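Local atomic coordinates of glutamate--tRNA ligase (Methanothermobacter thermautotrophicus, PDB entry 3AII), a protein that catalyses the ATP-dependent attachment of glutamate to tRNA in a two-step reaction that passes through glutamyl-AMP. Residues A[119-124]-A[158-163]. Residues are numbered along the deposited sequence; the frame is centred on the assembly and turned at random.
Sequences LNHEYA and LGVEWD
The imidazole of His121 lies flat on the backbone of the 158-163 loop. Over one of its faces sits Val160 CA, 3.9 Å from the ring centroid and only 5° off the normal, a CH-pi contact aimed at the middle of the ring. The Glu161 amide covers the same face farther out, its N 3.4 Å from His121 CE1, while Gly159 O approaches NE2 obliquely at 3.4 Å, at an angle too poor for a hydrogen bond. Within the loop, Val160 O lies in plane at the edge of the Trp162 ring. With CG anti to the backbone N (chi1 172°), the His121 ring swings out from helix 111-126 and is laid on the loop backbone. The Val160 side chain slides past it in the opposite direction, and both its methyls meet the root of the histidine, CG2 standing 3.9 Å from His121 CB. Glu161 adds its CB, 4.0 Å from His121 CE1. Replacing His121 by alanine would take away the ring that lies on the backbone from Gly159 to Glu161, and is likely to open a gap beside the Val160 methyls. Arg369 of helix 365-375 touches both His121 and Val160. Gly159, with positive phi (86°), ends helix 147-158 in a Schellman motif. The contact thus packs the helix that begins in the HIGH region against a helix-to-strand connection of the class I synthetase catalytic domain.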
ATOM      1  N   LEU A 119      -8.567  -9.256   2.748  1.00 20.15           N
ATOM      2  CA  LEU A 119      -8.981 -10.517   3.347  1.00 18.85           C
ATOM      3  C   LEU A 119     -10.236 -10.335   4.196  1.00 18.52           C
ATOM      4  O   LEU A 119     -11.182 -11.114   4.107  1.00 20.50           O
ATOM      5  CB  LEU A 119      -7.842 -11.134   4.169  1.00 19.61           C
ATOM      6  CG  LEU A 119      -6.662 -11.596   3.319  1.00 25.12           C
ATOM      7  CD1 LEU A 119      -5.494 -12.031   4.193  1.00 33.47           C
ATOM      8  CD2 LEU A 119      -7.105 -12.716   2.390  1.00 31.17           C
ATOM      9  N   ASN A 120     -10.258  -9.288   5.009  1.00 17.98           N
ATOM     10  CA  ASN A 120     -11.418  -9.055   5.846  1.00 17.30           C
ATOM     11  C   ASN A 120     -12.650  -8.728   5.031  1.00 17.26           C
ATOM     12  O   ASN A 120     -13.760  -9.175   5.342  1.00 20.57           O
ATOM     13  CB  ASN A 120     -11.121  -7.968   6.874  1.00 18.54           C
ATOM     14  CG  ASN A 120     -10.337  -8.499   8.039  1.00 19.74           C
ATOM     15  OD1 ASN A 120     -10.890  -9.156   8.920  1.00 20.63           O
ATOM     16  ND2 ASN A 120      -9.038  -8.240   8.050  1.00 20.74           N
ATOM     17  N   HIS A 121     -12.452  -7.961   3.968  1.00 16.28           N
ATOM     18  CA  HIS A 121     -13.546  -7.657   3.058  1.00 16.92           C
ATOM     19  C   HIS A 121     -14.051  -8.925   2.355  1.00 19.41           C
ATOM     20  O   HIS A 121     -15.250  -9.170   2.299  1.00 20.50           O
ATOM     21  CB  HIS A 121     -13.118  -6.598   2.057  1.00 19.00           C
ATOM     22  CG  HIS A 121     -14.112  -6.361   0.966  1.00 19.82           C
ATOM     23  ND1 HIS A 121     -15.402  -5.943   1.211  1.00 22.92           N
ATOM     24  CD2 HIS A 121     -14.002  -6.482  -0.378  1.00 18.71           C
ATOM     25  CE1 HIS A 121     -16.046  -5.815   0.063  1.00 20.15           C
ATOM     26  NE2 HIS A 121     -15.218  -6.138  -0.917  1.00 28.25           N
ATOM     27  N   GLU A 122     -13.128  -9.743   1.853  1.00 20.53           N
ATOM     28  CA  GLU A 122     -13.504 -11.014   1.227  1.00 25.19           C
ATOM     29  C   GLU A 122     -14.260 -11.971   2.156  1.00 24.85           C
ATOM     30  O   GLU A 122     -15.188 -12.646   1.722  1.00 21.93           O
ATOM     31  CB  GLU A 122     -12.280 -11.721   0.626  1.00 18.41           C
ATOM     32  CG  GLU A 122     -11.626 -10.997  -0.549  1.00 24.04           C
ATOM     33  CD  GLU A 122     -12.463 -11.040  -1.824  1.00 34.94           C
ATOM     34  OE1 GLU A 122     -13.301 -11.954  -1.982  1.00 33.66           O
ATOM     35  OE2 GLU A 122     -12.277 -10.149  -2.677  1.00 35.20           O
ATOM     36  N   TYR A 123     -13.872 -12.045   3.429  1.00 18.78           N
ATOM     37  CA  TYR A 123     -14.613 -12.891   4.361  1.00 19.04           C
ATOM     38  C   TYR A 123     -15.987 -12.324   4.687  1.00 19.05           C
ATOM     39  O   TYR A 123     -16.940 -13.072   4.869  1.00 22.52           O
ATOM     40  CB  TYR A 123     -13.821 -13.167   5.638  1.00 19.40           C
ATOM     41  CG  TYR A 123     -12.889 -14.340   5.492  1.00 31.70           C
ATOM     42  CD1 TYR A 123     -11.519 -14.156   5.393  1.00 33.26           C
ATOM     43  CD2 TYR A 123     -13.388 -15.636   5.421  1.00 31.04           C
ATOM     44  CE1 TYR A 123     -10.663 -15.236   5.242  1.00 42.28           C
ATOM     45  CE2 TYR A 123     -12.542 -16.717   5.269  1.00 40.58           C
ATOM     46  CZ  TYR A 123     -11.185 -16.512   5.184  1.00 41.17           C
ATOM     47  OH  TYR A 123     -10.347 -17.592   5.035  1.00 45.12           O
ATOM     48  N   ALA A 124     -16.093 -11.001   4.764  1.00 20.08           N
ATOM     49  CA  ALA A 124     -17.393 -10.384   5.008  1.00 21.77           C
ATOM     50  C   ALA A 124     -18.338 -10.678   3.840  1.00 20.76           C
ATOM     51  O   ALA A 124     -19.524 -10.944   4.052  1.00 23.32           O
ATOM     52  CB  ALA A 124     -17.243  -8.866   5.244  1.00 20.98           C
ATOM     53  N   LEU A 158      -9.427   0.267  -3.495  1.00 18.18           N
ATOM     54  CA  LEU A 158      -9.264  -1.185  -3.470  1.00 19.59           C
ATOM     55  C   LEU A 158     -10.542  -1.925  -3.789  1.00 20.17           C
ATOM     56  O   LEU A 158     -10.507  -3.121  -4.053  1.00 25.73           O
ATOM     57  CB  LEU A 158      -8.767  -1.668  -2.105  1.00 15.98           C
ATOM     58  CG  LEU A 158      -7.310  -1.417  -1.788  1.00 19.62           C
ATOM     59  CD1 LEU A 158      -7.044  -1.775  -0.336  1.00 24.50           C
ATOM     60  CD2 LEU A 158      -6.434  -2.253  -2.741  1.00 18.36           C
ATOM     61  N   GLY A 159     -11.676  -1.230  -3.743  1.00 17.00           N
ATOM     62  CA  GLY A 159     -12.963  -1.880  -3.924  1.00 18.84           C
ATOM     63  C   GLY A 159     -13.557  -2.472  -2.657  1.00 20.43           C
ATOM     64  O   GLY A 159     -14.480  -3.286  -2.703  1.00 19.26           O
ATOM     65  N   VAL A 160     -13.038  -2.053  -1.509  1.00 16.21           N
ATOM     66  CA  VAL A 160     -13.518  -2.556  -0.235  1.00 16.42           C
ATOM     67  C   VAL A 160     -14.760  -1.764   0.168  1.00 16.17           C
ATOM     68  O   VAL A 160     -14.767  -0.538   0.099  1.00 19.57           O
ATOM     69  CB  VAL A 160     -12.414  -2.436   0.840  1.00 18.67           C
ATOM     70  CG1 VAL A 160     -12.977  -2.629   2.249  1.00 17.19           C
ATOM     71  CG2 VAL A 160     -11.289  -3.447   0.561  1.00 17.53           C
ATOM     72  N   GLU A 161     -15.809  -2.483   0.540  1.00 14.38           N
ATOM     73  CA  GLU A 161     -17.015  -1.886   1.108  1.00 15.51           C
ATOM     74  C   GLU A 161     -17.067  -2.210   2.590  1.00 19.94           C
ATOM     75  O   GLU A 161     -16.630  -3.282   3.015  1.00 16.17           O
ATOM     76  CB  GLU A 161     -18.264  -2.457   0.446  1.00 18.75           C
ATOM     77  CG  GLU A 161     -18.413  -2.120  -1.026  1.00 20.52           C
ATOM     78  CD  GLU A 161     -19.758  -2.574  -1.591  1.00 28.88           C
ATOM     79  OE1 GLU A 161     -20.338  -3.552  -1.070  1.00 32.12           O
ATOM     80  OE2 GLU A 161     -20.234  -1.952  -2.560  1.00 45.00           O
ATOM     81  N   TRP A 162     -17.610  -1.301   3.392  1.00 15.71           N
ATOM     82  CA  TRP A 162     -17.744  -1.597   4.810  1.00 14.17           C
ATOM     83  C   TRP A 162     -19.028  -0.996   5.376  1.00 17.01           C
ATOM     84  O   TRP A 162     -19.761  -0.323   4.637  1.00 17.71           O
ATOM     85  CB  TRP A 162     -16.498  -1.169   5.583  1.00 15.91           C
ATOM     86  CG  TRP A 162     -16.175   0.307   5.620  1.00 14.79           C
ATOM     87  CD1 TRP A 162     -16.354   1.150   6.682  1.00 14.94           C
ATOM     88  CD2 TRP A 162     -15.537   1.083   4.596  1.00 16.79           C
ATOM     89  NE1 TRP A 162     -15.904   2.412   6.368  1.00 13.17           N
ATOM     90  CE2 TRP A 162     -15.393   2.396   5.092  1.00 14.51           C
ATOM     91  CE3 TRP A 162     -15.105   0.808   3.288  1.00 13.39           C
ATOM     92  CZ2 TRP A 162     -14.818   3.426   4.348  1.00 15.12           C
ATOM     93  CZ3 TRP A 162     -14.519   1.836   2.537  1.00 14.37           C
ATOM     94  CH2 TRP A 162     -14.395   3.138   3.071  1.00 15.22           C
ATOM     95  N   ASP A 163     -19.307  -1.256   6.651  1.00 14.18           N
ATOM     96  CA  ASP A 163     -20.635  -1.008   7.215  1.00 12.82           C
ATOM     97  C   ASP A 163     -20.686   0.028   8.336  1.00 16.40           C
ATOM     98  O   ASP A 163     -21.752   0.565   8.634  1.00 15.38           O
ATOM     99  CB  ASP A 163     -21.256  -2.316   7.720  1.00 17.95           C
ATOM    100  CG  ASP A 163     -21.403  -3.335   6.624  1.00 21.62           C
ATOM    101  OD1 ASP A 163     -22.412  -3.273   5.880  1.00 20.30           O
ATOM    102  OD2 ASP A 163     -20.491  -4.163   6.472  1.00 19.04           O
TER